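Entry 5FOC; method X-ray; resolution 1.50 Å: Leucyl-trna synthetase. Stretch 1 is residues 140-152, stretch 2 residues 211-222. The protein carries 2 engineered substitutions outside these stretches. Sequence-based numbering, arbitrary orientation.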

# COMPACT_ATOMS: atom_id res chain seq x y z
N PHE A 140 2.43 1.70 4.88
CA PHE A 140 3.09 2.97 4.77
C PHE A 140 2.73 3.73 3.48
O PHE A 140 2.54 3.12 2.40
CB PHE A 140 4.61 2.85 4.75
CG PHE A 140 5.26 2.39 6.01
CD1 PHE A 140 5.12 3.10 7.21
CD2 PHE A 140 6.15 1.31 5.97
CE1 PHE A 140 5.84 2.69 8.36
CE2 PHE A 140 6.84 0.91 7.09
CZ PHE A 140 6.67 1.59 8.30
N ILE A 141 2.62 5.04 3.65
CA ILE A 141 2.30 5.99 2.58
C ILE A 141 3.15 7.23 2.73
O ILE A 141 3.63 7.53 3.82
CB ILE A 141 0.79 6.33 2.58
CG1 ILE A 141 0.32 6.88 1.26
CG2 ILE A 141 0.43 7.28 3.71
CD1 ILE A 141 -1.20 6.91 1.09
N ASN A 142 3.45 7.91 1.62
CA ASN A 142 4.18 9.14 1.74
C ASN A 142 3.23 10.27 2.07
O ASN A 142 2.39 10.58 1.26
CB ASN A 142 4.98 9.44 0.46
CG ASN A 142 5.91 10.62 0.60
OD1 ASN A 142 5.63 11.61 1.26
ND2 ASN A 142 7.07 10.52 -0.04
N PRO A 143 3.33 10.85 3.29
CA PRO A 143 2.29 11.82 3.73
C PRO A 143 2.30 13.15 2.94
O PRO A 143 1.30 13.84 2.86
CB PRO A 143 2.67 12.05 5.20
CG PRO A 143 4.16 11.84 5.25
CD PRO A 143 4.39 10.71 4.30
N ASN A 144 3.43 13.45 2.29
CA ASN A 144 3.63 14.72 1.64
C ASN A 144 3.29 14.74 0.15
O ASN A 144 3.45 15.77 -0.50
CB ASN A 144 5.11 15.12 1.87
CG ASN A 144 5.37 15.42 3.34
OD1 ASN A 144 4.54 16.02 3.99
ND2 ASN A 144 6.50 14.99 3.86
N GLU A 145 2.88 13.59 -0.39
CA GLU A 145 2.65 13.43 -1.83
C GLU A 145 1.19 13.09 -2.09
O GLU A 145 0.49 12.52 -1.22
CB GLU A 145 3.55 12.32 -2.39
CG GLU A 145 5.04 12.57 -2.13
CD GLU A 145 5.66 13.68 -2.94
OE1 GLU A 145 5.07 14.19 -3.90
OE2 GLU A 145 6.79 14.06 -2.58
N TYR A 146 0.74 13.45 -3.27
CA TYR A 146 -0.57 13.12 -3.76
C TYR A 146 -0.74 11.66 -4.19
O TYR A 146 0.10 11.06 -4.83
CB TYR A 146 -0.93 14.01 -4.93
CG TYR A 146 -1.28 15.41 -4.54
CD1 TYR A 146 -2.47 15.67 -3.87
CD2 TYR A 146 -0.48 16.49 -4.87
CE1 TYR A 146 -2.81 16.95 -3.50
CE2 TYR A 146 -0.82 17.79 -4.53
CZ TYR A 146 -2.02 18.00 -3.84
OH TYR A 146 -2.35 19.27 -3.52
N TYR A 147 -1.89 11.09 -3.84
CA TYR A 147 -2.28 9.79 -4.34
C TYR A 147 -3.54 9.92 -5.15
O TYR A 147 -4.40 10.76 -4.84
CB TYR A 147 -2.39 8.75 -3.21
CG TYR A 147 -1.04 8.40 -2.64
CD1 TYR A 147 -0.42 9.23 -1.71
CD2 TYR A 147 -0.33 7.29 -3.12
CE1 TYR A 147 0.84 8.94 -1.22
CE2 TYR A 147 0.90 6.98 -2.60
CZ TYR A 147 1.51 7.81 -1.68
OH TYR A 147 2.77 7.53 -1.21
N TYR A 148 -3.70 9.05 -6.14
CA TYR A 148 -4.81 9.08 -7.05
C TYR A 148 -5.77 7.93 -6.77
O TYR A 148 -5.38 6.86 -6.40
CB TYR A 148 -4.28 9.00 -8.53
CG TYR A 148 -3.61 10.28 -8.93
CD1 TYR A 148 -2.35 10.62 -8.40
CD2 TYR A 148 -4.20 11.16 -9.83
CE1 TYR A 148 -1.71 11.80 -8.76
CE2 TYR A 148 -3.54 12.33 -10.23
CZ TYR A 148 -2.31 12.65 -9.69
OH TYR A 148 -1.65 13.81 -10.05
N LEU A 149 -7.06 8.22 -6.97
CA LEU A 149 -8.12 7.22 -6.84
C LEU A 149 -8.65 6.99 -8.25
O LEU A 149 -9.04 7.94 -8.91
CB LEU A 149 -9.29 7.71 -5.93
CG LEU A 149 -8.97 7.64 -4.45
CD1 LEU A 149 -7.83 8.51 -3.99
CD2 LEU A 149 -10.25 8.06 -3.74
N THR A 150 -8.70 5.71 -8.66
CA THR A 150 -9.15 5.29 -9.97
C THR A 150 -9.76 3.87 -9.92
O THR A 150 -9.35 3.02 -9.09
CB THR A 150 -7.98 5.32 -11.00
OG1 THR A 150 -8.56 5.30 -12.29
CG2 THR A 150 -7.09 4.16 -10.81
N LEU A 151 -10.73 3.63 -10.78
CA LEU A 151 -11.47 2.38 -10.80
C LEU A 151 -10.72 1.33 -11.60
O LEU A 151 -10.10 1.69 -12.63
CB LEU A 151 -12.87 2.60 -11.37
CG LEU A 151 -13.95 3.32 -10.49
CD1 LEU A 151 -15.10 3.80 -11.34
CD2 LEU A 151 -14.38 2.31 -9.45
N GLY A 152 -10.69 0.09 -11.15
CA GLY A 152 -9.98 -0.95 -11.90
C GLY A 152 -10.58 -2.31 -11.67
O GLY A 152 -11.58 -2.48 -10.91
N ASP A 211 -6.80 11.02 -19.80
CA ASP A 211 -6.90 9.63 -20.30
C ASP A 211 -7.04 8.44 -19.32
O ASP A 211 -7.31 7.33 -19.76
CB ASP A 211 -5.69 9.32 -21.13
CG ASP A 211 -5.63 10.15 -22.38
OD1 ASP A 211 -6.71 10.61 -22.86
OD2 ASP A 211 -4.51 10.32 -22.89
N VAL A 212 -6.76 8.66 -18.03
CA VAL A 212 -7.18 7.74 -16.97
C VAL A 212 -8.34 8.47 -16.26
O VAL A 212 -8.33 9.70 -16.09
CB VAL A 212 -5.99 7.45 -16.01
CG1 VAL A 212 -6.42 6.70 -14.78
CG2 VAL A 212 -4.91 6.65 -16.71
N PHE A 213 -9.36 7.72 -15.86
CA PHE A 213 -10.50 8.29 -15.10
C PHE A 213 -10.11 8.49 -13.65
O PHE A 213 -9.88 7.50 -12.97
CB PHE A 213 -11.68 7.34 -15.24
CG PHE A 213 -12.98 7.80 -14.63
CD1 PHE A 213 -13.30 9.14 -14.37
CD2 PHE A 213 -13.92 6.84 -14.36
CE1 PHE A 213 -14.51 9.49 -13.76
CE2 PHE A 213 -15.15 7.18 -13.77
CZ PHE A 213 -15.44 8.50 -13.50
N ILE A 214 -10.00 9.75 -13.20
CA ILE A 214 -9.54 10.02 -11.84
C ILE A 214 -10.74 10.46 -10.99
O ILE A 214 -11.35 11.48 -11.26
CB ILE A 214 -8.45 11.10 -11.76
CG1 ILE A 214 -7.21 10.70 -12.64
CG2 ILE A 214 -7.98 11.34 -10.33
CD1 ILE A 214 -6.65 9.33 -12.31
N LEU A 215 -11.00 9.71 -9.93
CA LEU A 215 -12.05 10.07 -9.02
C LEU A 215 -11.67 11.14 -8.02
O LEU A 215 -12.53 11.87 -7.54
CB LEU A 215 -12.45 8.84 -8.24
CG LEU A 215 -12.89 7.61 -9.03
CD1 LEU A 215 -13.34 6.49 -8.09
CD2 LEU A 215 -13.96 7.89 -10.06
N ASN A 216 -10.41 11.16 -7.63
CA ASN A 216 -9.87 12.11 -6.69
C ASN A 216 -8.35 12.01 -6.65
O ASN A 216 -7.76 11.01 -7.10
CB ASN A 216 -10.47 11.85 -5.26
CG ASN A 216 -10.84 13.12 -4.56
OD1 ASN A 216 -10.29 14.18 -4.80
ND2 ASN A 216 -11.87 13.01 -3.65
N LYS A 217 -7.76 13.04 -6.07
CA LYS A 217 -6.32 13.14 -5.85
C LYS A 217 -6.17 13.71 -4.43
O LYS A 217 -6.64 14.81 -4.15
CB LYS A 217 -5.69 14.05 -6.91
CG LYS A 217 -4.24 14.28 -6.69
CD LYS A 217 -3.67 15.21 -7.74
CE LYS A 217 -3.84 16.66 -7.35
NZ LYS A 217 -3.20 17.50 -8.41
N ILE A 218 -5.56 12.92 -3.55
CA ILE A 218 -5.55 13.21 -2.12
C ILE A 218 -4.13 13.09 -1.53
O ILE A 218 -3.44 12.07 -1.75
CB ILE A 218 -6.61 12.33 -1.36
CG1 ILE A 218 -8.00 12.52 -1.97
CG2 ILE A 218 -6.58 12.61 0.11
CD1 ILE A 218 -9.07 11.60 -1.41
N LYS A 219 -3.70 14.10 -0.77
CA LYS A 219 -2.37 14.03 -0.12
C LYS A 219 -2.37 12.89 0.89
O LYS A 219 -3.38 12.65 1.59
CB LYS A 219 -1.94 15.34 0.54
CG LYS A 219 -0.85 16.09 -0.23
CD LYS A 219 -0.40 17.35 0.51
CE LYS A 219 0.44 17.05 1.74
NZ LYS A 219 0.36 18.17 2.72
N GLY A 220 -1.28 12.17 0.96
CA GLY A 220 -1.18 10.97 1.77
C GLY A 220 -1.46 11.19 3.25
O GLY A 220 -2.00 10.29 3.90
N GLU A 221 -1.14 12.38 3.74
CA GLU A 221 -1.34 12.73 5.15
C GLU A 221 -2.80 12.48 5.58
O GLU A 221 -3.08 12.11 6.73
CB GLU A 221 -0.94 14.18 5.43
CG GLU A 221 -1.68 15.26 4.68
CD GLU A 221 -1.33 16.67 5.17
OE1 GLU A 221 -0.97 16.88 6.34
OE2 GLU A 221 -1.45 17.60 4.38
N HIS A 222 -3.71 12.66 4.65
CA HIS A 222 -5.13 12.52 4.96
C HIS A 222 -5.58 11.10 5.19
O HIS A 222 -6.65 10.86 5.83
CB HIS A 222 -5.98 13.16 3.91
CG HIS A 222 -5.75 14.62 3.80
ND1 HIS A 222 -5.91 15.47 4.87
CD2 HIS A 222 -5.29 15.38 2.78
CE1 HIS A 222 -5.64 16.70 4.50
NE2 HIS A 222 -5.22 16.67 3.24
O HOH W 1 -11.92 5.75 -12.27

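How do the two backbones meet? Strand 146-152 runs antiparallel to the strand that ends at Lys219, their directions 151° apart and their axes approaching to 4.3 Å. At the centre of the ladder Tyr147 and Ile218 form a hydrogen-bonded pair: Tyr147 N donates to Ile218 O at 2.8 Å, and Ile218 N donates to Tyr147 O, also at 2.8 Å, both nearly straight. Tyr146 with Lys219 and Tyr148 with Lys217 are the non-hydrogen-bonded pairs beside it. There the strands come closer, and CA-H...O contacts such as Lys217 CA to Tyr147 O, 3.2 Å, fill in between the stronger bonds. Farther along, Leu149 N donates to Asn216 O at 2.9 Å, but Leu149 O accepts from Leu215 N at 2.8 Å.

What happens where the ladder runs out? At one end, the type I turn from Asn142 to Glu145 presents its carbonyls to the chain after Lys219: Gly220 N donates to Glu145 O at 2.8 Å, and Glu221 N donates to Pro143 O at 3.0 Å. The approach is so close that Gly220 CA lies 3.6 Å from Asn142 O; a CB here would fall 2.2 Å from that oxygen, so the absence of a side chain is what lets the backbones meet. At the other end a side chain takes over, as Thr150 OG1 donates to Phe213 O at 2.7 Å. A water extends this link, accepting from Leu151 N at 2.9 Å and donating to the same Phe213 O at 2.8 Å.

How do tyrosines and lysines share the more exposed face of the sheet? The side chains of Tyr146, Tyr148, Lys217 and Lys219 lie on this face, where long aliphatic stems can cover aromatic rings while charged ends remain free for polar partners. The Tyr146 ring is sandwiched: Lys219 CG sits 4.1 Å from its centroid over one face, and Lys217 CE sits 3.8 Å from the centroid over the opposite face. Lys217 NZ lies 4.6 Å from that same centroid, close to the ring normal, adding a cation-pi interaction. Nearer its root, Lys217 also packs on the second tyrosine, with CG 4.0 Å from the centroid of the Tyr148 ring. Lys219 NZ is held by a salt bridge to Glu221 OE2 at 2.5 Å, within its own stretch.

What is buried on the other face? Here Tyr147, Leu149 and Ile218 turn inward, and branched apolar chains suit a place with little water: Leu149 CD1 lies 4.2 Å from Ile218 CD1, while Leu149 CB packs 4.1 Å from Leu215 CB. Leu151 extends the apolar patch, its CG 4.0 Å from Leu215 CD1 and its CD1 4.2 Å from Phe213 CE2. Tyr147 is buried yet keeps its hydroxyl satisfied, for Tyr147 OH accepts from Asn142 N at 2.9 Å, tying the strand back to the turn. Altogether the contact buries 976 Å², counting both sides.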